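Local coordinates for protein periplasmic chaperone Spy (PDB 5WO2) that acts as an ATP-independent periplasmic chaperone of Escherichia coli, limiting protein aggregation and letting substrate proteins fold while bound to its cradle-shaped homodimer, at the interface of chains A and B. Residues are numbered along the deposited sequence; one frame, centred on the assembly and turned at random. Chains: chain A/B, Periplasmic chaperone Spy.

Contact 1: the interface of chains A and B. Residues chain A 37, 41, 46; chain B 70, 73, 77, 88, 92.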
loop_
_atom_site.group_PDB
_atom_site.type_symbol
_atom_site.label_atom_id
_atom_site.label_comp_id
_atom_site.label_asym_id
_atom_site.label_seq_id
_atom_site.Cartn_x
_atom_site.Cartn_y
_atom_site.Cartn_z
ATOM N N MET A 37 -2.768 -10.414 -10.237
ATOM C CA MET A 37 -1.765 -10.894 -9.298
ATOM C C MET A 37 -1.858 -12.412 -9.127
ATOM O O MET A 37 -0.828 -13.094 -9.067
ATOM C CB MET A 37 -1.882 -10.204 -7.932
ATOM C CG MET A 37 -1.439 -8.756 -7.932
ATOM S SD MET A 37 -1.646 -8.019 -6.287
ATOM C CE MET A 37 -0.755 -9.238 -5.295
ATOM N N ILE A 41 1.066 -15.290 -9.514
ATOM C CA ILE A 41 1.499 -16.001 -8.333
ATOM C C ILE A 41 1.281 -17.517 -8.476
ATOM O O ILE A 41 2.168 -18.269 -8.114
ATOM C CB ILE A 41 0.780 -15.495 -7.073
ATOM C CG1 ILE A 41 1.387 -14.164 -6.642
ATOM C CG2 ILE A 41 0.911 -16.512 -5.940
ATOM C CD1 ILE A 41 0.612 -13.464 -5.551
ATOM N N PHE A 46 8.097 -17.713 -12.031
ATOM C CA PHE A 46 7.793 -16.311 -11.765
ATOM C C PHE A 46 8.175 -15.445 -12.959
ATOM O O PHE A 46 9.342 -15.347 -13.298
ATOM C CB PHE A 46 8.525 -15.834 -10.535
ATOM C CG PHE A 46 8.242 -14.397 -10.206
ATOM C CD1 PHE A 46 6.970 -13.971 -9.824
ATOM C CD2 PHE A 46 9.259 -13.479 -10.338
ATOM C CE1 PHE A 46 6.766 -12.576 -9.549
ATOM C CE2 PHE A 46 9.050 -12.141 -10.078
ATOM C CZ PHE A 46 7.862 -11.720 -9.709
ATOM N N MET B 70 5.315 -10.661 -4.782
ATOM C CA MET B 70 4.803 -11.678 -5.713
ATOM C C MET B 70 5.811 -12.771 -5.917
ATOM O O MET B 70 5.399 -13.923 -6.055
ATOM C CB MET B 70 4.368 -11.066 -7.052
ATOM C CG MET B 70 3.143 -10.093 -6.845
ATOM S SD MET B 70 2.364 -9.685 -8.432
ATOM C CE MET B 70 3.443 -8.399 -8.848
ATOM N N GLN B 73 5.544 -15.051 -2.837
ATOM C CA GLN B 73 4.335 -15.860 -2.844
ATOM C C GLN B 73 4.363 -16.946 -3.921
ATOM O O GLN B 73 3.872 -18.061 -3.721
ATOM C CB GLN B 73 3.125 -14.976 -3.044
ATOM C CG GLN B 73 2.927 -13.995 -1.871
ATOM C CD GLN B 73 2.586 -14.711 -0.602
ATOM O OE1 GLN B 73 1.643 -15.501 -0.566
ATOM N NE2 GLN B 73 3.373 -14.479 0.441
ATOM N N TYR B 77 3.893 -20.902 -3.273
ATOM C CA TYR B 77 2.917 -21.668 -4.027
ATOM C C TYR B 77 3.568 -22.932 -4.601
ATOM O O TYR B 77 2.981 -24.000 -4.568
ATOM C CB TYR B 77 2.348 -20.809 -5.154
ATOM C CG TYR B 77 1.249 -21.483 -5.949
ATOM C CD1 TYR B 77 -0.044 -21.544 -5.454
ATOM C CD2 TYR B 77 1.496 -22.045 -7.196
ATOM C CE1 TYR B 77 -1.060 -22.167 -6.157
ATOM C CE2 TYR B 77 0.458 -22.670 -7.927
ATOM C CZ TYR B 77 -0.808 -22.696 -7.403
ATOM O OH TYR B 77 -1.856 -23.257 -8.071
ATOM N N PHE B 88 -4.669 -22.886 -1.073
ATOM C CA PHE B 88 -4.038 -21.593 -1.262
ATOM C C PHE B 88 -4.836 -20.740 -2.238
ATOM O O PHE B 88 -5.072 -19.564 -1.973
ATOM C CB PHE B 88 -2.619 -21.778 -1.769
ATOM C CG PHE B 88 -1.880 -20.493 -2.043
ATOM C CD1 PHE B 88 -2.106 -19.758 -3.208
ATOM C CD2 PHE B 88 -0.917 -20.042 -1.164
ATOM C CE1 PHE B 88 -1.397 -18.612 -3.469
ATOM C CE2 PHE B 88 -0.196 -18.862 -1.442
ATOM C CZ PHE B 88 -0.453 -18.162 -2.580
ATOM N N PHE B 92 -6.845 -17.251 -1.428
ATOM C CA PHE B 92 -6.444 -16.083 -2.169
ATOM C C PHE B 92 -7.683 -15.242 -2.508
ATOM O O PHE B 92 -7.647 -14.004 -2.489
ATOM C CB PHE B 92 -5.670 -16.502 -3.447
ATOM C CG PHE B 92 -4.893 -15.365 -4.090
ATOM C CD1 PHE B 92 -5.513 -14.476 -4.957
ATOM C CD2 PHE B 92 -3.544 -15.171 -3.813
ATOM C CE1 PHE B 92 -4.807 -13.383 -5.536
ATOM C CE2 PHE B 92 -2.834 -14.102 -4.399
ATOM C CZ PHE B 92 -3.470 -13.210 -5.242
#
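A:Ile41, the last residue of helix 31-41, packs against B:Gln73 of helix 48-77 and B:Phe88 and B:Phe92 of helix 82-94, part of the homodimer interface of this CpxP/Spy-family (LTXXQ) chaperone. It hides 66 Å² of surface against the partner.

One group of contacts is aliphatic against aromatic. The CD1 methyl end of A:Ile41 comes against the CE2 corner of the B:Phe92 ring at 3.7 Å, the two side chains meeting at a slant. Its other branch, CG2, lies 4.0 Å from CE1 of B:Phe88, whose side chain runs about perpendicular to it. CG2 is anti to the backbone N while CG1 lies beside that N (chi1 -77°), which sends CG2 toward B:Phe88 and CD1 toward B:Phe92.

Helix 48-77 adds further contacts to A:Ile41. B:Gln73 runs alongside it in the same direction and uses its CB, 3.9 Å from CD1 of the isoleucine; its chain bends at chi2 (-66°), and the amide lies farther from the isoleucine. B:Tyr77, one helical turn beyond, brushes the backbone carbonyl O of A:Ile41 with its CB at 3.9 Å.

B:Met70 makes a sulfur and a ring contact. Its thioether SD faces CG of A:Met37 at 3.9 Å, the two chains crossing at nearly a right angle. A:Phe46, from the loop after the helix, brings its ring carbon CE1 to CB of B:Met70 at 3.8 Å, again about perpendicular.

Contact 2: the interface of chains A and B. Residues chain A 46, 48, 51-52, 55; chain B 66-67, 70.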
loop_
_atom_site.group_PDB
_atom_site.type_symbol
_atom_site.label_atom_id
_atom_site.label_comp_id
_atom_site.label_asym_id
_atom_site.label_seq_id
_atom_site.Cartn_x
_atom_site.Cartn_y
_atom_site.Cartn_z
ATOM N N PHE A 46 8.097 -17.713 -12.031
ATOM C CA PHE A 46 7.793 -16.311 -11.765
ATOM C C PHE A 46 8.175 -15.445 -12.959
ATOM O O PHE A 46 9.342 -15.347 -13.298
ATOM C CB PHE A 46 8.525 -15.834 -10.535
ATOM C CG PHE A 46 8.242 -14.397 -10.206
ATOM C CD1 PHE A 46 6.970 -13.971 -9.824
ATOM C CD2 PHE A 46 9.259 -13.479 -10.338
ATOM C CE1 PHE A 46 6.766 -12.576 -9.549
ATOM C CE2 PHE A 46 9.050 -12.141 -10.078
ATOM C CZ PHE A 46 7.862 -11.720 -9.709
ATOM N N LYS A 48 8.823 -12.251 -14.349
ATOM C CA LYS A 48 9.097 -10.874 -13.896
ATOM C C LYS A 48 8.606 -9.836 -14.900
ATOM O O LYS A 48 8.082 -8.797 -14.511
ATOM C CB LYS A 48 10.592 -10.693 -13.630
ATOM C CG LYS A 48 10.928 -9.295 -13.238
ATOM C CD LYS A 48 12.397 -9.140 -12.904
ATOM C CE LYS A 48 12.740 -7.661 -12.915
ATOM N NZ LYS A 48 14.187 -7.410 -12.836
ATOM N N ALA A 51 4.971 -9.541 -14.390
ATOM C CA ALA A 51 4.718 -8.889 -13.081
ATOM C C ALA A 51 4.909 -7.391 -13.160
ATOM O O ALA A 51 4.091 -6.607 -12.653
ATOM C CB ALA A 51 5.622 -9.469 -12.017
ATOM N N GLU A 52 5.966 -6.943 -13.824
ATOM C CA GLU A 52 6.198 -5.499 -13.917
ATOM C C GLU A 52 5.075 -4.834 -14.694
ATOM O O GLU A 52 4.638 -3.738 -14.331
ATOM C CB GLU A 52 7.536 -5.194 -14.562
ATOM C CG GLU A 52 8.709 -5.484 -13.666
ATOM C CD GLU A 52 9.993 -4.867 -14.162
ATOM O OE1 GLU A 52 9.986 -4.208 -15.224
ATOM O OE2 GLU A 52 11.010 -5.048 -13.463
ATOM N N ILE A 55 2.110 -4.554 -12.314
ATOM C CA ILE A 55 2.312 -3.537 -11.295
ATOM C C ILE A 55 2.060 -2.151 -11.882
ATOM O O ILE A 55 1.456 -1.295 -11.247
ATOM C CB ILE A 55 3.734 -3.656 -10.727
ATOM C CG1 ILE A 55 3.829 -4.958 -9.924
ATOM C CG2 ILE A 55 4.137 -2.443 -9.943
ATOM C CD1 ILE A 55 5.247 -5.371 -9.636
ATOM N N MET B 66 6.281 -4.767 -4.528
ATOM C CA MET B 66 5.375 -5.698 -5.184
ATOM C C MET B 66 6.121 -6.839 -5.846
ATOM O O MET B 66 5.703 -7.985 -5.701
ATOM C CB MET B 66 4.510 -4.986 -6.218
ATOM C CG MET B 66 3.401 -4.127 -5.649
ATOM S SD MET B 66 2.231 -5.006 -4.616
ATOM C CE MET B 66 2.120 -6.608 -5.353
ATOM N N LEU B 67 7.228 -6.564 -6.546
ATOM C CA LEU B 67 7.953 -7.643 -7.188
ATOM C C LEU B 67 8.456 -8.636 -6.148
ATOM O O LEU B 67 8.467 -9.849 -6.382
ATOM C CB LEU B 67 9.148 -7.123 -8.004
ATOM C CG LEU B 67 8.844 -6.418 -9.316
ATOM C CD1 LEU B 67 10.131 -5.801 -9.957
ATOM C CD2 LEU B 67 8.264 -7.547 -10.241
ATOM N N MET B 70 5.315 -10.661 -4.782
ATOM C CA MET B 70 4.803 -11.678 -5.713
ATOM C C MET B 70 5.811 -12.771 -5.917
ATOM O O MET B 70 5.399 -13.923 -6.055
ATOM C CB MET B 70 4.368 -11.066 -7.052
ATOM C CG MET B 70 3.143 -10.093 -6.845
ATOM S SD MET B 70 2.364 -9.685 -8.432
ATOM C CE MET B 70 3.443 -8.399 -8.848
#
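Helix 48-56 of chain A, carrying A:Ala51, A:Glu52 and A:Ile55, runs roughly antiparallel to the stretch of chain B helix 48-77 that carries B:Met66, B:Leu67 and B:Met70.

B:Leu67 is the main projecting side chain, with 71 Å² hidden by chain A. Its CD2 rests on CB of A:Ala51 at 3.7 Å and also meets CD1 of A:Ile55, while CD1 lies toward A:Glu52, 4.0 Å from the aliphatic CG. The glutamate chain is extended beyond CG and passes the leucine obliquely, its carboxylate OE2 also beside CD1.

A:Ile55 enters with its longer branch, CG1 being anti to the carbonyl carbon (chi1 -69°). Its CD1 methyl reaches CB of B:Met66 at 3.5 Å and CE of B:Met70 at 3.6 Å; the isoleucine side chain and both methionines pass each other in opposite directions. The bend of B:Met70 at chi3 (-84°) carries its CE to this isoleucine; the same methyl sits 4.0 Å from CB of A:Ala51. At the loop end, CZ of A:Phe46 lies 3.9 Å from the backbone O of B:Leu67.

This largely apolar seam joins helix 48-56 of one subunit to helix 48-77 of the other and helps hold the Spy homodimer together.

Contact 3: the interface of chains A and B. Residues chain A 74, 77, 88-89; chain B 38, 41-43.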
loop_
_atom_site.group_PDB
_atom_site.type_symbol
_atom_site.label_atom_id
_atom_site.label_comp_id
_atom_site.label_asym_id
_atom_site.label_seq_id
_atom_site.Cartn_x
_atom_site.Cartn_y
_atom_site.Cartn_z
ATOM N N ASN A 74 -3.976 17.937 3.024
ATOM C CA ASN A 74 -3.441 19.280 3.135
ATOM C C ASN A 74 -4.532 20.265 3.502
ATOM O O ASN A 74 -4.310 21.173 4.320
ATOM C CB ASN A 74 -2.763 19.700 1.828
ATOM C CG ASN A 74 -2.273 21.138 1.861
ATOM O OD1 ASN A 74 -3.002 22.054 1.524
ATOM N ND2 ASN A 74 -1.021 21.325 2.209
ATOM N N TYR A 77 -5.295 19.668 7.215
ATOM C CA TYR A 77 -4.185 20.184 7.991
ATOM C C TYR A 77 -4.332 21.679 8.184
ATOM O O TYR A 77 -4.114 22.205 9.277
ATOM C CB TYR A 77 -2.841 19.877 7.306
ATOM C CG TYR A 77 -1.643 20.401 8.083
ATOM C CD1 TYR A 77 -1.066 19.638 9.078
ATOM C CD2 TYR A 77 -1.074 21.634 7.800
ATOM C CE1 TYR A 77 0.012 20.090 9.799
ATOM C CE2 TYR A 77 0.031 22.117 8.543
ATOM C CZ TYR A 77 0.567 21.338 9.527
ATOM O OH TYR A 77 1.666 21.758 10.244
ATOM N N PHE A 88 -0.857 16.641 15.248
ATOM C CA PHE A 88 -0.948 15.897 13.999
ATOM C C PHE A 88 0.448 15.524 13.479
ATOM O O PHE A 88 0.676 14.386 13.064
ATOM C CB PHE A 88 -1.703 16.708 12.930
ATOM C CG PHE A 88 -1.627 16.095 11.541
ATOM C CD1 PHE A 88 -0.567 16.385 10.701
ATOM C CD2 PHE A 88 -2.617 15.221 11.107
ATOM C CE1 PHE A 88 -0.476 15.810 9.440
ATOM C CE2 PHE A 88 -2.555 14.650 9.853
ATOM C CZ PHE A 88 -1.474 14.938 9.014
ATOM N N ASN A 89 1.376 16.487 13.485
ATOM C CA ASN A 89 2.753 16.199 13.041
ATOM C C ASN A 89 3.482 15.235 13.939
ATOM O O ASN A 89 4.170 14.348 13.450
ATOM C CB ASN A 89 3.545 17.486 12.938
ATOM C CG ASN A 89 3.061 18.345 11.820
ATOM O OD1 ASN A 89 2.664 17.829 10.760
ATOM N ND2 ASN A 89 3.093 19.662 12.016
ATOM N N HIS B 38 4.892 13.955 4.044
ATOM C CA HIS B 38 4.600 14.800 5.190
ATOM C C HIS B 38 4.735 16.263 4.834
ATOM O O HIS B 38 3.846 17.078 5.158
ATOM C CB HIS B 38 5.527 14.460 6.340
ATOM C CG HIS B 38 5.103 15.038 7.651
ATOM N ND1 HIS B 38 5.882 14.933 8.776
ATOM C CD2 HIS B 38 4.014 15.764 8.012
ATOM C CE1 HIS B 38 5.272 15.505 9.795
ATOM N NE2 HIS B 38 4.130 16.021 9.364
ATOM N N ILE B 41 1.809 17.571 2.799
ATOM C CA ILE B 41 0.604 17.706 3.589
ATOM C C ILE B 41 0.697 18.903 4.538
ATOM O O ILE B 41 -0.215 19.692 4.597
ATOM C CB ILE B 41 0.329 16.428 4.374
ATOM C CG1 ILE B 41 -0.005 15.316 3.375
ATOM C CG2 ILE B 41 -0.748 16.679 5.453
ATOM C CD1 ILE B 41 -0.161 13.943 4.008
ATOM N N ALA B 42 1.796 19.026 5.274
ATOM C CA ALA B 42 2.005 20.116 6.243
ATOM C C ALA B 42 2.598 21.341 5.583
ATOM O O ALA B 42 3.749 21.710 5.871
ATOM C CB ALA B 42 2.933 19.668 7.352
ATOM N N SER B 43 1.866 21.916 4.640
ATOM C CA SER B 43 2.343 23.049 3.852
ATOM C C SER B 43 1.185 24.014 3.737
ATOM O O SER B 43 0.048 23.571 3.727
ATOM C CB SER B 43 2.810 22.629 2.462
ATOM O OG SER B 43 3.093 23.794 1.736
#
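The imidazole NE2 of B:His38 donates a 2.7 Å hydrogen bond to the side-chain carbonyl OD1 of A:Asn89, nearly straight at 160° about the hydrogen. The acceptor lies close to the imidazole plane, but the donor stands above the carbonyl plane of the asparagine rather than on a lone pair, and amide and ring are turned 57° apart. The other end of that amide is held within chain A: ND2 of A:Asn89 donates to the phenol OH of A:Tyr77 at 3.1 Å, with the oxygen in the amide plane. Bonds at both ends are consistent with this orientation of the amide and would limit its rotation.

The tyrosine ring serves as a platform for B:Ala42, just past the end of helix 32-41. CA of B:Ala42 lies over one face, 3.7 Å from the ring centroid in a CH-pi contact, and its CB methyl sits 3.6 Å from CZ of A:Tyr77. Nearby, CG2 of B:Ile41 meets CZ of A:Phe88 at 4.0 Å, the side chains crossing about at right angles.

A:Asn74 binds the backbone where the helix gives way to loop. Its amide ND2 donates to the carbonyl O of B:Ser43 at 2.9 Å, bent to 134° at the hydrogen and tilted from the carbonyl plane, and weakly to the carbonyl O of B:Ile41.

These contacts tie the helix end and loop of one subunit to helices 59-77 and 82-93 of the other, supporting dimerisation.

Contact 1 and contact 2 adjoin, their C-alpha centres about 10 Å apart, and share A:Phe46 and B:Met70, so helix 48-77 of chain B, with helix 82-94 beside it in contact 1, receives successive parts of chain A. Contact 3 lies about 37 Å from contact 1 and 33 Å from contact 2 between C-alpha centres, in the other half of the dimer. There the roles of the chains are exchanged: Ile41 comes from chain B, and Tyr77 and Phe88 from chain A, as in the symmetry mate of contact 1. The two-fold repeats each patch, so the two halves are joined by matching sets of contacts.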